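PDB 5X6B: O-phospho-L-seryl-tRNA:Cys-tRNA synthase from Methanocaldococcus jannaschii DSM 2661, which catalyses the conversion of O-phosphoseryl-tRNA to cysteinyl-tRNA, probably by pyridoxal-phosphate chemistry that replaces the phosphate with sulfur. Local coordinates for residues A132-G137 with A157-A162; K192-I197 with K222-L227. All coordinates share one frame; numbering follows the deposited sequence.

Contact 1 (A132-G137 with A157-A162); sequences AICKEG and AKLNVA
Gly-137 and Leu-159 bring their backbones together, CA to CA at 4.8 Å, and Gly-137 N donates to Lys-158 O at 2.9 Å with an N-H...O angle of 157°. The accepting carbonyl belongs to the positive-phi residue of the Schellman motif that ends helix 148-156, so the loop 132-137 is fixed to that helix terminus.

The carboxamide of Asn-160 supplies the second bond, ND2 to Gly-137 O at 2.7 Å. The acceptor lies near the amide plane of Asn-160, but seen from Gly-137 the donor stands 48° above the carbonyl plane and misses the lone-pair directions. A chi1 of -66° sets CG beside the backbone N and brings the amide to this carbonyl. With an alanine here, Gly-137 O would probably lose this donor, leaving the backbone bond to Lys-158 as the single hydrogen bond between the segments.

The apolar part is small: Leu-159 CD1 meets Cys-134 CB at 3.5 Å and also touches its SG. The other methyl, Leu-159 CD2, rests on the backbone oxygen of Lys-135. Glu-136 and Lys-158 run side by side, pointing the same way, yet Glu-136 OE1 and Lys-158 NZ are 6.0 Å apart, too far for a salt bridge. At this subunit boundary Lys-158 also packs on His-131 of the second subunit.

Leu-159 further touches Met-130 of helix 122-132 and Val-140 of strand 139-143, and Asn-160 begins strand 160-166, whose backbone pairs with that same strand 139-143.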
# COMPACT_ATOMS: atom_id res chain seq x y z
N ALA B 132 -7.84 -1.51 25.69
CA ALA B 132 -9.15 -2.15 25.72
C ALA B 132 -9.21 -3.35 26.66
O ALA B 132 -10.30 -3.87 26.94
CB ALA B 132 -9.55 -2.57 24.32
N ILE B 133 -8.06 -3.81 27.14
CA ILE B 133 -8.02 -4.98 28.02
C ILE B 133 -7.60 -4.57 29.43
O ILE B 133 -8.28 -4.87 30.40
CB ILE B 133 -7.06 -6.06 27.49
CG1 ILE B 133 -7.39 -6.39 26.03
CG2 ILE B 133 -7.11 -7.30 28.36
CD1 ILE B 133 -8.83 -6.83 25.82
N CYS B 134 -6.48 -3.87 29.52
CA CYS B 134 -6.01 -3.34 30.78
C CYS B 134 -6.85 -2.15 31.23
O CYS B 134 -7.41 -1.43 30.41
CB CYS B 134 -4.54 -2.93 30.68
SG CYS B 134 -3.48 -4.21 30.00
N LYS B 135 -6.95 -1.97 32.54
CA LYS B 135 -7.54 -0.77 33.10
C LYS B 135 -6.40 0.13 33.57
O LYS B 135 -5.34 -0.36 33.93
CB LYS B 135 -8.50 -1.10 34.25
CG LYS B 135 -9.97 -0.91 33.89
CD LYS B 135 -10.20 0.37 33.09
CE LYS B 135 -11.68 0.63 32.83
NZ LYS B 135 -12.24 -0.29 31.79
N GLU B 136 -6.62 1.45 33.55
CA GLU B 136 -5.53 2.40 33.79
C GLU B 136 -4.84 2.18 35.13
O GLU B 136 -5.48 1.92 36.14
CB GLU B 136 -6.05 3.85 33.71
CG GLU B 136 -7.54 4.02 34.00
CD GLU B 136 -8.04 5.41 33.61
OE1 GLU B 136 -7.20 6.30 33.34
OE2 GLU B 136 -9.28 5.62 33.56
N GLY B 137 -3.52 2.28 35.12
CA GLY B 137 -2.74 2.07 36.33
C GLY B 137 -2.20 0.65 36.44
O GLY B 137 -1.31 0.39 37.24
N ALA B 157 -1.29 4.32 27.18
CA ALA B 157 -2.46 3.66 27.76
C ALA B 157 -2.49 3.88 29.27
O ALA B 157 -3.29 3.27 29.98
CB ALA B 157 -2.45 2.17 27.44
N LYS B 158 -1.61 4.76 29.74
CA LYS B 158 -1.51 5.10 31.16
C LYS B 158 -1.35 3.84 32.00
O LYS B 158 -2.08 3.64 32.97
CB LYS B 158 -2.73 5.91 31.60
CG LYS B 158 -2.86 7.24 30.89
CD LYS B 158 -4.12 7.98 31.32
CE LYS B 158 -4.14 9.40 30.78
NZ LYS B 158 -4.07 9.43 29.30
N LEU B 159 -0.41 3.00 31.60
CA LEU B 159 -0.12 1.76 32.31
C LEU B 159 1.28 1.82 32.88
O LEU B 159 2.13 2.56 32.39
CB LEU B 159 -0.27 0.55 31.39
CG LEU B 159 -1.68 0.30 30.85
CD1 LEU B 159 -1.69 -0.94 29.97
CD2 LEU B 159 -2.67 0.17 31.98
N ASN B 160 1.52 1.02 33.92
CA ASN B 160 2.84 0.90 34.50
C ASN B 160 3.59 -0.28 33.90
O ASN B 160 2.98 -1.20 33.35
CB ASN B 160 2.74 0.76 36.02
CG ASN B 160 2.19 2.00 36.68
OD1 ASN B 160 2.92 2.95 36.96
ND2 ASN B 160 0.88 2.01 36.94
N VAL B 161 4.92 -0.25 33.99
CA VAL B 161 5.73 -1.26 33.32
C VAL B 161 6.82 -1.84 34.22
O VAL B 161 7.57 -1.09 34.86
CB VAL B 161 6.39 -0.69 32.04
CG1 VAL B 161 7.41 -1.66 31.47
CG2 VAL B 161 5.34 -0.35 31.00
N ALA B 162 6.91 -3.16 34.25
CA ALA B 162 8.00 -3.85 34.93
C ALA B 162 8.75 -4.76 33.95
O ALA B 162 8.13 -5.42 33.12
CB ALA B 162 7.47 -4.65 36.11

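Contact 2 (K192-I197 with K222-L227); sequences KNVGLI and KGIPFL
Ile-197 and Phe-226 form a parallel beta bridge that joins strand 194-200 to strand 226-229. Both backbone polar atoms of Ile-197 are used: its N donates to Pro-225 O at 2.7 Å and 174°, and its O accepts from Leu-227 N at 2.7 Å and 158°. The two partners flank Phe-226, the pattern expected of a parallel pair.

The Ile-197 side chain can be traced outward. Ile-197 CB lies 3.6 Å from Pro-225 O, the same oxygen that receives the N-H. With chi1 at -58° the two branches part, CG1 beside the backbone N and CG2 beside the carbonyl carbon, and each therefore finds a different neighbour. Ile-197 CG1 meets Ile-224 CG2 at 3.6 Å, and the terminal Ile-197 CD1 reaches Ile-224 CB at 3.7 Å, the two side chains crossing at about a right angle. Ile-197 CG2 instead approaches Phe-226 CD1 at 3.9 Å.

Ile-224 is shared: its CG2 also packs on Val-194 CG1 at 3.7 Å, and its CD1 touches that same methyl. Leu-196 starts away from the other segment, but its CD1 comes back against Pro-225 O and the CB of Leu-227, beside Met-130 of helix 122-132. Ile-197 and Phe-226 both pack on Val-215 and Ala-219 of helix 212-221, the connecting helix of this beta-alpha-beta unit.

Ile-197 O is approached by more than its N-H donor: Phe-226 CD1 comes within 3.3 Å with the oxygen at the ring edge, near the ring plane, and Phe-226 CA makes a CH...O contact. The chemistry therefore implies a buried junction whose register is set by backbone hydrogen bonds, with hydrocarbon packing filling its sides.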
# COMPACT_ATOMS: atom_id res chain seq x y z
N LYS B 192 -0.26 -4.41 43.70
CA LYS B 192 -0.33 -3.95 42.32
C LYS B 192 -1.02 -4.99 41.44
O LYS B 192 -0.95 -6.19 41.70
CB LYS B 192 1.07 -3.65 41.78
CG LYS B 192 1.53 -2.22 41.98
CD LYS B 192 1.89 -1.91 43.42
CE LYS B 192 2.38 -0.48 43.55
NZ LYS B 192 2.57 -0.07 44.97
N ASN B 193 -1.70 -4.52 40.40
CA ASN B 193 -2.35 -5.42 39.46
C ASN B 193 -1.57 -5.54 38.15
O ASN B 193 -1.01 -4.55 37.65
CB ASN B 193 -3.78 -4.97 39.17
CG ASN B 193 -4.55 -5.97 38.34
OD1 ASN B 193 -4.35 -7.18 38.46
ND2 ASN B 193 -5.44 -5.48 37.48
N VAL B 194 -1.53 -6.75 37.60
CA VAL B 194 -0.89 -6.99 36.31
C VAL B 194 -1.95 -7.26 35.26
O VAL B 194 -2.61 -8.30 35.29
CB VAL B 194 0.09 -8.16 36.37
CG1 VAL B 194 0.62 -8.48 34.97
CG2 VAL B 194 1.24 -7.85 37.31
N GLY B 195 -2.12 -6.31 34.34
CA GLY B 195 -3.15 -6.42 33.33
C GLY B 195 -2.71 -7.18 32.10
O GLY B 195 -3.53 -7.79 31.40
N LEU B 196 -1.41 -7.16 31.82
CA LEU B 196 -0.91 -7.76 30.59
C LEU B 196 0.52 -8.29 30.70
O LEU B 196 1.42 -7.63 31.23
CB LEU B 196 -0.98 -6.73 29.46
CG LEU B 196 -0.62 -7.23 28.06
CD1 LEU B 196 -1.58 -8.31 27.61
CD2 LEU B 196 -0.60 -6.07 27.07
N ILE B 197 0.72 -9.50 30.18
CA ILE B 197 2.06 -10.05 30.01
C ILE B 197 2.50 -9.94 28.55
O ILE B 197 1.79 -10.38 27.64
CB ILE B 197 2.12 -11.52 30.46
CG1 ILE B 197 1.71 -11.63 31.93
CG2 ILE B 197 3.52 -12.08 30.27
CD1 ILE B 197 1.59 -13.04 32.40
N LYS B 222 -1.42 -18.29 35.82
CA LYS B 222 -1.42 -17.08 36.65
C LYS B 222 -2.51 -16.13 36.17
O LYS B 222 -2.59 -14.98 36.61
CB LYS B 222 -0.05 -16.39 36.65
CG LYS B 222 1.00 -16.99 37.62
CD LYS B 222 0.68 -18.43 38.03
CE LYS B 222 1.50 -18.90 39.22
NZ LYS B 222 1.09 -20.27 39.65
N GLY B 223 -3.34 -16.62 35.25
CA GLY B 223 -4.54 -15.92 34.81
C GLY B 223 -4.38 -14.50 34.31
O GLY B 223 -5.23 -13.65 34.56
N ILE B 224 -3.28 -14.23 33.61
CA ILE B 224 -3.04 -12.90 33.07
C ILE B 224 -2.90 -12.95 31.55
O ILE B 224 -2.19 -13.80 31.02
CB ILE B 224 -1.77 -12.26 33.68
CG1 ILE B 224 -1.85 -12.29 35.20
CG2 ILE B 224 -1.58 -10.84 33.18
CD1 ILE B 224 -0.57 -11.88 35.89
N PRO B 225 -3.61 -12.05 30.84
CA PRO B 225 -3.56 -11.97 29.37
C PRO B 225 -2.14 -11.86 28.82
O PRO B 225 -1.32 -11.11 29.35
CB PRO B 225 -4.36 -10.71 29.07
CG PRO B 225 -5.33 -10.61 30.20
CD PRO B 225 -4.59 -11.11 31.41
N PHE B 226 -1.87 -12.62 27.75
CA PHE B 226 -0.54 -12.71 27.17
C PHE B 226 -0.52 -12.19 25.73
O PHE B 226 -1.17 -12.74 24.83
CB PHE B 226 -0.05 -14.17 27.23
CG PHE B 226 1.31 -14.40 26.61
CD1 PHE B 226 2.34 -13.50 26.80
CD2 PHE B 226 1.56 -15.55 25.88
CE1 PHE B 226 3.59 -13.72 26.24
CE2 PHE B 226 2.81 -15.78 25.32
CZ PHE B 226 3.83 -14.86 25.51
N LEU B 227 0.23 -11.11 25.52
CA LEU B 227 0.46 -10.56 24.19
C LEU B 227 1.87 -10.89 23.71
O LEU B 227 2.86 -10.50 24.33
CB LEU B 227 0.24 -9.05 24.17
CG LEU B 227 0.86 -8.30 22.98
CD1 LEU B 227 0.17 -8.69 21.68
CD2 LEU B 227 0.80 -6.80 23.19

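In the fold
From the N terminus, helix 122-132 leads into 132-137, and contact 1 closes the first loop after strand 139-143 and helix 148-156 have been traversed. Contact 2 opens later and closes a second loop across helix 212-221, so the two follow in series without crossing. Both reach one sheet, whose strand order fits the large domain of fold-type I pyridoxal-phosphate enzymes: contact 1 reaches strand 160-166, outermost within this chain, contact 2 the sheet's interior. They meet where Cys-134 SG packs on Leu-196 CB at 3.6 Å. Asp-138 adds a polar link, accepting from Lys-135 N through OD2 and from Asn-193 ND2 through OD1.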